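Local structure of uncharacterized protein (Parabacteroides merdae, 4R7F) at residues 52-57 / 119-124; 141-146 / 166-171; 246-251 / 290-295; 113-118 / 134-139. The protein is of unknown function but contains three immunoglobulin-like beta-sandwich domains, the first of them related to the N-terminal domain of type 9 secretion system plug proteins. All blocks are in the same frame, centred on the assembly; numbering follows the deposited sequence.

Interaction 1: 52-57 / 119-124; sequences RYAYNV and QVYNED
The Tyr121 ring is folded back across strand 53-57 because its chi1 of 55° sets CG over the backbone, flanked by N and C. One ring face receives the Ala54 carbonyl, whose O lies 3.4 Å from Tyr121 CD2, off centre near the rim. Ala54 CB touches the far end of the ring, 3.7 Å from Tyr121 CZ, and the Asn56 side chain crosses the ring at about a right angle beside CE2. Val120 points to the other side of the sheet and divides its methyls: CG1 lies 3.8 Å from Tyr53 CB, and CG2 meets CB of Tyr55, whose own ring leads away to Leu101 and Leu103. The edge of the Tyr53 ring faces Tyr121 O. At the Arg52 end, Arg52 and Glu123 run alongside each other in the same direction; Arg52 NE bonds Glu123 OE1 at 3.3 Å, from above the carboxylate plane, while OE2 bonds Thr82. Antiparallel backbone bonds fix the register, with Ala54 N to Tyr121 O at 2.9 Å and Asn56 and Gln119 bonded in both directions. Past the strand, Glu123 N meets Arg52 O nearly straight, and Asn122 OD1 forms an Asx turn. Within the region matching the first plug-protein domain, the backbone ladder and apolar packing carry this pairing, and the long salt bridge of the poorly ordered, exposed Arg52 probably adds little.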
# COMPACT_ATOMS: atom_id res chain seq x y z
N ARG A 52 -22.93 5.50 -32.90
CA ARG A 52 -23.77 5.84 -31.75
C ARG A 52 -23.89 4.62 -30.84
O ARG A 52 -24.51 3.63 -31.23
CB ARG A 52 -25.18 6.26 -32.20
CG ARG A 52 -25.24 7.56 -32.98
CD ARG A 52 -25.18 8.79 -32.07
NE ARG A 52 -26.51 9.17 -31.59
CZ ARG A 52 -26.79 10.29 -30.93
NH1 ARG A 52 -25.83 11.18 -30.65
NH2 ARG A 52 -28.03 10.54 -30.54
N TYR A 53 -23.29 4.68 -29.66
CA TYR A 53 -23.47 3.61 -28.69
C TYR A 53 -24.37 4.06 -27.56
O TYR A 53 -24.29 5.21 -27.10
CB TYR A 53 -22.15 3.14 -28.08
CG TYR A 53 -21.11 2.65 -29.05
CD1 TYR A 53 -21.26 1.44 -29.72
CD2 TYR A 53 -19.93 3.37 -29.25
CE1 TYR A 53 -20.27 0.97 -30.59
CE2 TYR A 53 -18.93 2.90 -30.11
CZ TYR A 53 -19.12 1.72 -30.79
OH TYR A 53 -18.13 1.31 -31.67
N ALA A 54 -25.22 3.15 -27.10
CA ALA A 54 -26.09 3.36 -25.96
C ALA A 54 -25.93 2.21 -24.93
O ALA A 54 -25.47 1.13 -25.26
CB ALA A 54 -27.53 3.44 -26.46
N TYR A 55 -26.35 2.43 -23.69
CA TYR A 55 -26.20 1.39 -22.65
C TYR A 55 -27.45 1.11 -21.83
O TYR A 55 -28.32 1.96 -21.72
CB TYR A 55 -25.05 1.75 -21.71
CG TYR A 55 -25.28 3.00 -20.91
CD1 TYR A 55 -25.01 4.25 -21.46
CD2 TYR A 55 -25.72 2.95 -19.59
CE1 TYR A 55 -25.20 5.41 -20.74
CE2 TYR A 55 -25.91 4.12 -18.86
CZ TYR A 55 -25.65 5.35 -19.45
OH TYR A 55 -25.83 6.54 -18.78
N ASN A 56 -27.52 -0.11 -21.28
CA ASN A 56 -28.48 -0.50 -20.26
C ASN A 56 -27.80 -0.84 -18.94
O ASN A 56 -26.72 -1.44 -18.92
CB ASN A 56 -29.26 -1.76 -20.67
CG ASN A 56 -29.95 -1.63 -21.99
OD1 ASN A 56 -30.49 -0.58 -22.34
ND2 ASN A 56 -29.95 -2.71 -22.72
N VAL A 57 -28.50 -0.55 -17.84
CA VAL A 57 -28.05 -0.87 -16.51
C VAL A 57 -28.77 -2.14 -16.04
O VAL A 57 -30.01 -2.21 -16.05
CB VAL A 57 -28.31 0.32 -15.57
CG1 VAL A 57 -27.78 0.05 -14.18
CG2 VAL A 57 -27.64 1.56 -16.14
N GLN A 119 -24.42 -2.89 -20.06
CA GLN A 119 -24.32 -3.55 -21.36
C GLN A 119 -24.41 -2.48 -22.40
O GLN A 119 -25.31 -1.67 -22.35
CB GLN A 119 -25.43 -4.55 -21.55
CG GLN A 119 -25.55 -5.46 -20.37
CD GLN A 119 -25.97 -6.83 -20.76
OE1 GLN A 119 -27.16 -7.13 -20.87
NE2 GLN A 119 -24.99 -7.68 -20.98
N VAL A 120 -23.45 -2.45 -23.32
CA VAL A 120 -23.38 -1.42 -24.34
C VAL A 120 -23.68 -2.05 -25.70
O VAL A 120 -23.43 -3.23 -25.93
CB VAL A 120 -22.04 -0.68 -24.33
CG1 VAL A 120 -21.97 0.35 -25.45
CG2 VAL A 120 -21.83 -0.02 -22.95
N TYR A 121 -24.27 -1.26 -26.57
CA TYR A 121 -24.66 -1.72 -27.90
C TYR A 121 -24.65 -0.54 -28.84
O TYR A 121 -24.69 0.63 -28.40
CB TYR A 121 -26.07 -2.39 -27.88
CG TYR A 121 -27.17 -1.51 -27.30
CD1 TYR A 121 -27.91 -0.64 -28.11
CD2 TYR A 121 -27.46 -1.52 -25.93
CE1 TYR A 121 -28.91 0.17 -27.58
CE2 TYR A 121 -28.46 -0.70 -25.39
CZ TYR A 121 -29.18 0.13 -26.23
OH TYR A 121 -30.16 0.93 -25.71
N ASN A 122 -24.58 -0.86 -30.14
CA ASN A 122 -24.80 0.11 -31.19
C ASN A 122 -26.28 0.45 -31.25
O ASN A 122 -27.09 -0.48 -31.31
CB ASN A 122 -24.38 -0.52 -32.51
CG ASN A 122 -24.25 0.49 -33.62
OD1 ASN A 122 -25.04 1.45 -33.75
ND2 ASN A 122 -23.25 0.29 -34.44
N GLU A 123 -26.65 1.74 -31.22
CA GLU A 123 -28.07 2.15 -31.23
C GLU A 123 -28.89 1.49 -32.33
O GLU A 123 -30.04 1.13 -32.10
CB GLU A 123 -28.24 3.67 -31.36
CG GLU A 123 -28.00 4.43 -30.07
CD GLU A 123 -28.50 5.87 -30.11
OE1 GLU A 123 -28.41 6.53 -31.17
OE2 GLU A 123 -28.98 6.33 -29.06
N ASP A 124 -28.28 1.29 -33.51
CA ASP A 124 -28.90 0.57 -34.63
C ASP A 124 -29.27 -0.86 -34.33
O ASP A 124 -30.20 -1.39 -34.93
CB ASP A 124 -27.96 0.49 -35.84
CG ASP A 124 -27.53 1.84 -36.34
OD1 ASP A 124 -28.26 2.83 -36.11
OD2 ASP A 124 -26.44 1.91 -36.95

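Interaction 2: 141-146 / 166-171; sequences VVNISA and NINNKN. With GOL (glycerol), chain B.
Two side-chain amides, those of Asn143 and Asn168, lie next to each other and nearly coplanar, their planes 17° apart, so they meet edge to edge and not over their faces. Asn168 ND2 sends an N-H, within its own amide plane, almost along the C=O axis of Asn143, reaching OD1 at 2.6 Å. Asn143 CG stands anti to the backbone N (chi1 151°), which swings this oxygen over to its partner. Asn168 OD1 binds Gln207, and Asn143 ND2 bonds Ser147 OG of the second subunit, as Ser145 OG also does; Asn143 and Ser145 each have a second conformer, so these bonds hold for one of them. In the backbone, Asn143 and Asn168 form a hydrogen-bonded antiparallel pair, Ser145 and Asn166 the next. Ile144 and Ile167 take the other face, and Val142, just before the strand, touches Ile167 CG2 with its CG2 at 3.8 Å. Where the strands part, glycerol, probably from the crystallisation liquor, donates through O1 to Val141 O at 2.9 Å. Strands 143-149 and 160-168 form a hairpin; strand 207-219 follows beyond 160-168, Ile144 and Ile167 pack on Val378 of strand 373-380, and Val142 bonds the backbone of Ile391 in strand 389-397.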
# COMPACT_ATOMS: atom_id res chain seq x y z
N VAL A 141 -21.90 -0.07 5.65
CA VAL A 141 -22.42 -0.08 7.00
C VAL A 141 -21.71 -1.06 7.94
O VAL A 141 -22.02 -1.11 9.12
CB VAL A 141 -23.94 -0.34 7.00
CG1 VAL A 141 -24.65 0.84 6.34
CG2 VAL A 141 -24.28 -1.67 6.31
N VAL A 142 -20.78 -1.86 7.42
CA VAL A 142 -19.93 -2.64 8.27
C VAL A 142 -18.46 -2.39 7.86
O VAL A 142 -18.18 -1.95 6.75
CB VAL A 142 -20.27 -4.14 8.17
CG1 VAL A 142 -21.74 -4.39 8.47
CG2 VAL A 142 -19.91 -4.70 6.80
N ASN A 143 -17.55 -2.66 8.78
CA ASN A 143 -16.12 -2.46 8.61
C ASN A 143 -15.51 -3.86 8.54
O ASN A 143 -15.99 -4.78 9.22
CB ASN A 143 -15.60 -1.56 9.79
CG ASN A 143 -14.15 -1.81 10.17
OD1 ASN A 143 -13.86 -2.71 10.96
ND2 ASN A 143 -13.23 -0.98 9.66
N ILE A 144 -14.50 -4.05 7.70
CA ILE A 144 -13.87 -5.35 7.57
C ILE A 144 -12.41 -5.23 7.95
O ILE A 144 -11.68 -4.46 7.33
CB ILE A 144 -13.97 -5.86 6.12
CG1 ILE A 144 -15.44 -5.97 5.66
CG2 ILE A 144 -13.29 -7.21 6.00
CD1 ILE A 144 -15.59 -6.28 4.17
N SER A 145 -12.00 -5.96 8.99
CA SER A 145 -10.58 -6.05 9.38
C SER A 145 -10.01 -7.33 8.80
O SER A 145 -10.56 -8.38 9.05
CB SER A 145 -10.43 -6.08 10.90
OG SER A 145 -10.89 -4.88 11.48
N ALA A 146 -8.91 -7.22 8.04
CA ALA A 146 -8.39 -8.35 7.28
C ALA A 146 -6.87 -8.46 7.34
O ALA A 146 -6.19 -7.51 7.68
CB ALA A 146 -8.86 -8.27 5.83
N ASN A 166 -12.59 -10.31 9.64
CA ASN A 166 -13.71 -10.18 10.58
C ASN A 166 -14.57 -9.08 10.09
O ASN A 166 -14.07 -8.06 9.63
CB ASN A 166 -13.25 -9.82 11.99
CG ASN A 166 -12.21 -10.79 12.52
OD1 ASN A 166 -12.56 -11.83 13.06
ND2 ASN A 166 -10.94 -10.47 12.31
N ILE A 167 -15.87 -9.28 10.21
CA ILE A 167 -16.81 -8.26 9.88
C ILE A 167 -17.22 -7.65 11.20
O ILE A 167 -17.75 -8.34 12.04
CB ILE A 167 -18.05 -8.86 9.20
CG1 ILE A 167 -17.63 -9.54 7.90
CG2 ILE A 167 -19.08 -7.76 8.95
CD1 ILE A 167 -18.76 -10.28 7.23
N ASN A 168 -16.93 -6.36 11.34
CA ASN A 168 -17.29 -5.58 12.49
C ASN A 168 -18.60 -4.81 12.26
O ASN A 168 -18.62 -3.87 11.50
CB ASN A 168 -16.14 -4.62 12.80
CG ASN A 168 -14.81 -5.36 13.00
OD1 ASN A 168 -14.74 -6.40 13.66
ND2 ASN A 168 -13.75 -4.83 12.42
N ASN A 169 -19.67 -5.24 12.93
CA ASN A 169 -21.02 -4.79 12.67
C ASN A 169 -21.79 -4.29 13.89
O ASN A 169 -23.01 -4.45 13.93
CB ASN A 169 -21.85 -5.90 11.96
CG ASN A 169 -22.13 -7.09 12.86
OD1 ASN A 169 -21.35 -7.44 13.73
ND2 ASN A 169 -23.27 -7.69 12.68
N LYS A 170 -21.11 -3.61 14.81
CA LYS A 170 -21.77 -3.01 15.97
C LYS A 170 -22.92 -2.08 15.55
O LYS A 170 -23.96 -2.07 16.18
CB LYS A 170 -20.75 -2.24 16.84
CG LYS A 170 -21.40 -1.59 18.06
CD LYS A 170 -20.42 -1.00 19.08
CE LYS A 170 -19.58 0.15 18.52
NZ LYS A 170 -20.28 1.33 17.94
N ASN A 171 -22.70 -1.31 14.49
CA ASN A 171 -23.68 -0.37 14.00
C ASN A 171 -24.55 -0.92 12.88
O ASN A 171 -25.34 -0.19 12.33
CB ASN A 171 -22.99 0.92 13.58
CG ASN A 171 -22.35 1.65 14.76
OD1 ASN A 171 -22.73 1.42 15.90
ND2 ASN A 171 -21.36 2.50 14.49
C1 GOL B . -20.05 -0.51 11.46
O1 GOL B . -21.02 -1.56 11.80
C2 GOL B . -19.32 0.04 12.69
O2 GOL B . -18.91 -1.08 13.45
C3 GOL B . -18.06 0.89 12.45
O3 GOL B . -17.78 1.72 13.60

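Interaction 3: 246-251 / 290-295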
# COMPACT_ATOMS: atom_id res chain seq x y z
N ASN A 246 2.74 -3.34 -43.02
CA ASN A 246 1.56 -2.58 -43.31
C ASN A 246 0.30 -3.40 -43.03
O ASN A 246 0.17 -4.53 -43.52
CB ASN A 246 1.58 -2.10 -44.76
CG ASN A 246 0.40 -1.21 -45.09
OD1 ASN A 246 0.34 -0.03 -44.67
ND2 ASN A 246 -0.57 -1.77 -45.81
N PRO A 247 -0.64 -2.83 -42.26
CA PRO A 247 -0.72 -1.46 -41.74
C PRO A 247 -0.24 -1.23 -40.32
O PRO A 247 -0.44 -0.13 -39.80
CB PRO A 247 -2.22 -1.17 -41.81
CG PRO A 247 -2.86 -2.49 -41.56
CD PRO A 247 -1.90 -3.57 -42.00
N TYR A 248 0.41 -2.22 -39.72
CA TYR A 248 0.68 -2.21 -38.26
C TYR A 248 2.14 -2.30 -37.91
O TYR A 248 2.94 -3.01 -38.55
CB TYR A 248 0.03 -3.42 -37.58
CG TYR A 248 -1.49 -3.55 -37.64
CD1 TYR A 248 -2.34 -2.60 -37.07
CD2 TYR A 248 -2.07 -4.67 -38.22
CE1 TYR A 248 -3.73 -2.76 -37.09
CE2 TYR A 248 -3.45 -4.84 -38.25
CZ TYR A 248 -4.28 -3.88 -37.70
OH TYR A 248 -5.64 -4.08 -37.76
N TYR A 249 2.49 -1.60 -36.84
CA TYR A 249 3.75 -1.92 -36.15
C TYR A 249 3.57 -3.20 -35.36
O TYR A 249 2.49 -3.46 -34.86
CB TYR A 249 4.17 -0.80 -35.21
CG TYR A 249 4.70 0.38 -35.95
CD1 TYR A 249 6.03 0.43 -36.34
CD2 TYR A 249 3.87 1.45 -36.28
CE1 TYR A 249 6.53 1.51 -37.03
CE2 TYR A 249 4.37 2.54 -36.97
CZ TYR A 249 5.70 2.56 -37.35
OH TYR A 249 6.20 3.65 -38.03
N ASN A 250 4.64 -3.98 -35.27
CA ASN A 250 4.64 -5.26 -34.61
C ASN A 250 5.70 -5.24 -33.53
O ASN A 250 6.88 -4.98 -33.79
CB ASN A 250 4.98 -6.40 -35.59
CG ASN A 250 3.78 -6.82 -36.44
OD1 ASN A 250 3.21 -7.88 -36.23
ND2 ASN A 250 3.39 -5.99 -37.41
N VAL A 251 5.26 -5.52 -32.32
CA VAL A 251 6.16 -5.64 -31.20
C VAL A 251 6.50 -7.08 -30.86
O VAL A 251 5.64 -7.81 -30.36
CB VAL A 251 5.55 -5.02 -29.96
CG1 VAL A 251 6.58 -5.02 -28.83
CG2 VAL A 251 5.03 -3.62 -30.29
N TYR A 290 -2.12 1.47 -31.84
CA TYR A 290 -2.42 0.06 -31.62
C TYR A 290 -1.41 -0.69 -32.46
O TYR A 290 -1.36 -0.49 -33.67
CB TYR A 290 -3.87 -0.34 -32.06
CG TYR A 290 -4.96 -0.10 -31.00
CD1 TYR A 290 -5.61 1.12 -30.89
CD2 TYR A 290 -5.30 -1.08 -30.10
CE1 TYR A 290 -6.57 1.35 -29.92
CE2 TYR A 290 -6.26 -0.87 -29.12
CZ TYR A 290 -6.89 0.34 -29.03
OH TYR A 290 -7.84 0.51 -28.05
N TYR A 291 -0.64 -1.56 -31.81
CA TYR A 291 0.38 -2.36 -32.46
C TYR A 291 0.00 -3.83 -32.25
O TYR A 291 -0.73 -4.15 -31.32
CB TYR A 291 1.77 -2.09 -31.87
CG TYR A 291 2.34 -0.67 -32.06
CD1 TYR A 291 1.69 0.31 -32.83
CD2 TYR A 291 3.55 -0.32 -31.46
CE1 TYR A 291 2.23 1.59 -32.98
CE2 TYR A 291 4.10 0.95 -31.63
CZ TYR A 291 3.44 1.90 -32.39
OH TYR A 291 3.99 3.16 -32.54
N ILE A 292 0.49 -4.71 -33.11
CA ILE A 292 0.34 -6.14 -32.89
C ILE A 292 1.43 -6.56 -31.93
O ILE A 292 2.61 -6.45 -32.27
CB ILE A 292 0.54 -6.97 -34.15
CG1 ILE A 292 -0.42 -6.57 -35.25
CG2 ILE A 292 0.36 -8.45 -33.84
CD1 ILE A 292 -1.85 -6.84 -34.88
N VAL A 293 1.06 -7.03 -30.75
CA VAL A 293 2.08 -7.51 -29.82
C VAL A 293 2.18 -9.03 -29.82
O VAL A 293 1.17 -9.70 -29.74
CB VAL A 293 1.83 -6.98 -28.42
CG1 VAL A 293 2.93 -7.41 -27.48
CG2 VAL A 293 1.68 -5.47 -28.49
N HIS A 294 3.41 -9.54 -29.91
CA HIS A 294 3.67 -10.96 -30.04
C HIS A 294 4.26 -11.50 -28.76
O HIS A 294 5.35 -11.10 -28.35
CB HIS A 294 4.66 -11.26 -31.16
CG HIS A 294 4.20 -10.81 -32.50
ND1 HIS A 294 3.59 -11.66 -33.40
CD2 HIS A 294 4.26 -9.60 -33.10
CE1 HIS A 294 3.28 -10.98 -34.49
NE2 HIS A 294 3.66 -9.73 -34.32
N PHE A 295 3.53 -12.46 -28.17
CA PHE A 295 3.95 -13.11 -26.93
C PHE A 295 4.47 -14.48 -27.25
O PHE A 295 3.88 -15.18 -28.08
CB PHE A 295 2.77 -13.30 -25.98
CG PHE A 295 2.18 -12.01 -25.45
CD1 PHE A 295 1.33 -11.26 -26.23
CD2 PHE A 295 2.43 -11.61 -24.17
CE1 PHE A 295 0.76 -10.12 -25.73
CE2 PHE A 295 1.88 -10.46 -23.67
CZ PHE A 295 1.04 -9.71 -24.45
O HOH W 1 0.35 -0.05 -35.96
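Tyr249 CB sits over one face of the Tyr291 ring, 3.5 Å from its centroid, in a CH-pi contact at the apolar centre of a parallel strand pair. The pair belongs to a mixed five-stranded sheet in this protein of immunoglobulin-like sandwiches. The two tyrosines lie side by side, their ring planes at 43°. Val251 CG2 reaches the edge of the Tyr291 ring, 3.8 Å from CD2, and Val251 CB faces Val293 CG2. On the other side of the sheet the Tyr248 ring is sandwiched, with CG of Pro247 over one face and CD1 of Ile292 over the opposite one. The backbone ladder alternates in the parallel manner: Ile292 N bonds Tyr249 O, Val251 N bonds Ile292 O at 2.8 Å, and His294 N bonds Val251 O. Where the strands begin, a water bridges them, accepting from Tyr249 N at 2.8 Å and donating to Tyr290 O. Strand 239-245 flanks 248-253, and strand 332-340 flanks 290-298. At the polar edge, Asn250 lies alongside Ile292, and its amide is turned only 25° from the His294 ring, whose NE2 gives its N-H in the ring plane to a lone pair of Asn250 OD1, 2.7 Å away and almost straight.

Interaction 4: 113-118 / 134-139; sequences SGNYAI and CFSVVE
A chi1 of 63° puts Phe135 CG between the backbone N and the carbonyl carbon and lays its ring back over strand 114-118. The ring is thereby brought face-on to Tyr116 CB, which rests off centre, 3.8 Å from Phe135 CZ. Tyr116 CG stands anti to its carbonyl carbon (chi1 -71°), which sends its ring beside Val137, whose CG2 packs obliquely on Tyr116 CD1 at 3.6 Å; the two rings run nearly parallel but are slid so far apart that they barely overlap. Ile118 CG1 comes to the edge of the Phe135 ring, 3.6 Å from CE1. The reverse side of the sheet is more polar: Ser136 OG donates to Asn115 OD1 at 2.7 Å from above the carbonyl plane, and this oxygen also binds Tyr379. At the mouth of the hairpin Ser113 OG donates to the anti lone pair of Glu139 OE2 at 2.7 Å; the carboxylate is further held by Arg389 and by a water bridging to Ser113 N. Gly114, whose backbone angles leave no room for a CB beside the carbonyl before it, bonds Val137 in both directions, as Tyr116 does Phe135. Strand 53-60 lies along 114-122, strand 30-32 runs parallel beside 129-138, Phe135 packs on Ile39 of strand 39-46, and strand 389-397 touches the Ser113 end.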
# COMPACT_ATOMS: atom_id res chain seq x y z
N SER A 113 -27.68 -0.41 -3.41
CA SER A 113 -26.36 -0.94 -3.51
C SER A 113 -26.39 -2.23 -4.31
O SER A 113 -27.46 -2.72 -4.67
CB SER A 113 -25.81 -1.18 -2.10
OG SER A 113 -26.47 -2.26 -1.50
N GLY A 114 -25.23 -2.81 -4.54
CA GLY A 114 -25.14 -4.14 -5.15
C GLY A 114 -24.26 -4.16 -6.37
O GLY A 114 -23.47 -3.21 -6.62
N ASN A 115 -24.40 -5.23 -7.14
CA ASN A 115 -23.61 -5.45 -8.33
C ASN A 115 -24.33 -4.88 -9.57
O ASN A 115 -25.53 -5.14 -9.76
CB ASN A 115 -23.38 -6.93 -8.49
CG ASN A 115 -22.37 -7.48 -7.49
OD1 ASN A 115 -21.58 -6.73 -6.93
ND2 ASN A 115 -22.42 -8.79 -7.25
N TYR A 116 -23.63 -4.11 -10.38
CA TYR A 116 -24.21 -3.53 -11.63
C TYR A 116 -23.44 -3.97 -12.88
O TYR A 116 -22.20 -4.01 -12.87
CB TYR A 116 -24.25 -2.00 -11.59
CG TYR A 116 -25.27 -1.44 -10.63
CD1 TYR A 116 -24.96 -1.20 -9.30
CD2 TYR A 116 -26.55 -1.18 -11.05
CE1 TYR A 116 -25.91 -0.72 -8.41
CE2 TYR A 116 -27.50 -0.69 -10.17
CZ TYR A 116 -27.17 -0.47 -8.86
OH TYR A 116 -28.13 0.02 -8.04
N ALA A 117 -24.18 -4.31 -13.93
CA ALA A 117 -23.62 -4.63 -15.21
C ALA A 117 -24.15 -3.67 -16.27
O ALA A 117 -25.36 -3.52 -16.47
CB ALA A 117 -23.94 -6.05 -15.58
N ILE A 118 -23.21 -3.01 -16.94
CA ILE A 118 -23.51 -2.03 -17.97
C ILE A 118 -23.33 -2.70 -19.32
O ILE A 118 -22.22 -3.06 -19.68
CB ILE A 118 -22.56 -0.82 -17.90
CG1 ILE A 118 -22.70 -0.11 -16.56
CG2 ILE A 118 -22.86 0.16 -19.01
CD1 ILE A 118 -24.14 0.13 -16.12
N CYS A 134 -18.64 -4.25 -15.63
CA CYS A 134 -19.21 -4.61 -14.34
C CYS A 134 -18.48 -3.88 -13.20
O CYS A 134 -17.25 -3.81 -13.19
CB CYS A 134 -19.06 -6.12 -14.11
SG CYS A 134 -20.21 -7.15 -15.01
N PHE A 135 -19.25 -3.37 -12.24
CA PHE A 135 -18.74 -2.68 -11.06
C PHE A 135 -19.75 -2.83 -9.94
O PHE A 135 -20.90 -3.26 -10.16
CB PHE A 135 -18.47 -1.19 -11.34
CG PHE A 135 -19.70 -0.40 -11.68
CD1 PHE A 135 -20.13 -0.29 -13.00
CD2 PHE A 135 -20.46 0.21 -10.68
CE1 PHE A 135 -21.29 0.41 -13.31
CE2 PHE A 135 -21.62 0.91 -10.98
CZ PHE A 135 -22.03 1.01 -12.30
N SER A 136 -19.33 -2.51 -8.74
CA SER A 136 -20.22 -2.64 -7.61
C SER A 136 -20.39 -1.31 -6.88
O SER A 136 -19.51 -0.45 -6.89
CB SER A 136 -19.67 -3.69 -6.64
OG SER A 136 -19.60 -4.99 -7.23
N VAL A 137 -21.53 -1.20 -6.22
CA VAL A 137 -21.87 -0.03 -5.45
C VAL A 137 -22.13 -0.45 -4.02
O VAL A 137 -23.04 -1.27 -3.77
CB VAL A 137 -23.13 0.60 -6.02
CG1 VAL A 137 -23.62 1.71 -5.10
CG2 VAL A 137 -22.86 1.12 -7.43
N VAL A 138 -21.31 0.09 -3.10
CA VAL A 138 -21.36 -0.29 -1.67
C VAL A 138 -22.06 0.78 -0.81
O VAL A 138 -21.91 1.97 -1.05
CB VAL A 138 -19.95 -0.67 -1.13
CG1 VAL A 138 -18.91 0.43 -1.30
CG2 VAL A 138 -20.02 -1.10 0.32
N GLU A 139 -22.89 0.32 0.13
CA GLU A 139 -23.40 1.13 1.26
C GLU A 139 -22.66 0.64 2.48
O GLU A 139 -23.02 -0.36 3.07
CB GLU A 139 -24.92 1.02 1.43
CG GLU A 139 -25.48 -0.40 1.41
CD GLU A 139 -26.99 -0.48 1.49
OE1 GLU A 139 -27.56 0.17 2.40
OE2 GLU A 139 -27.61 -1.22 0.68
O HOH W 2 -29.46 -0.53 -1.02

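In the fold
From the N terminus, segment 52-57 is joined across 61 intervening residues by 119-124, closing interaction 1. Segment 113-118, just before that closure, opens interaction 4, which 134-139 completes as a hairpin; the two contacts therefore cross along the chain. They share strand 114-122, which lies between 53-60 and 129-138 in one sheet, and they touch where Val57 packs on Tyr116 and Ile118. Interaction 2 follows almost at once: segment 141-146 is closed by 166-171 after 19 residues, as a hairpin starting the next sheet, its centre about 20 Å from that of interaction 4. Interaction 3 comes last, spanning 38 residues within a third region, on the opposite side of the chain's centre from interactions 2 and 4.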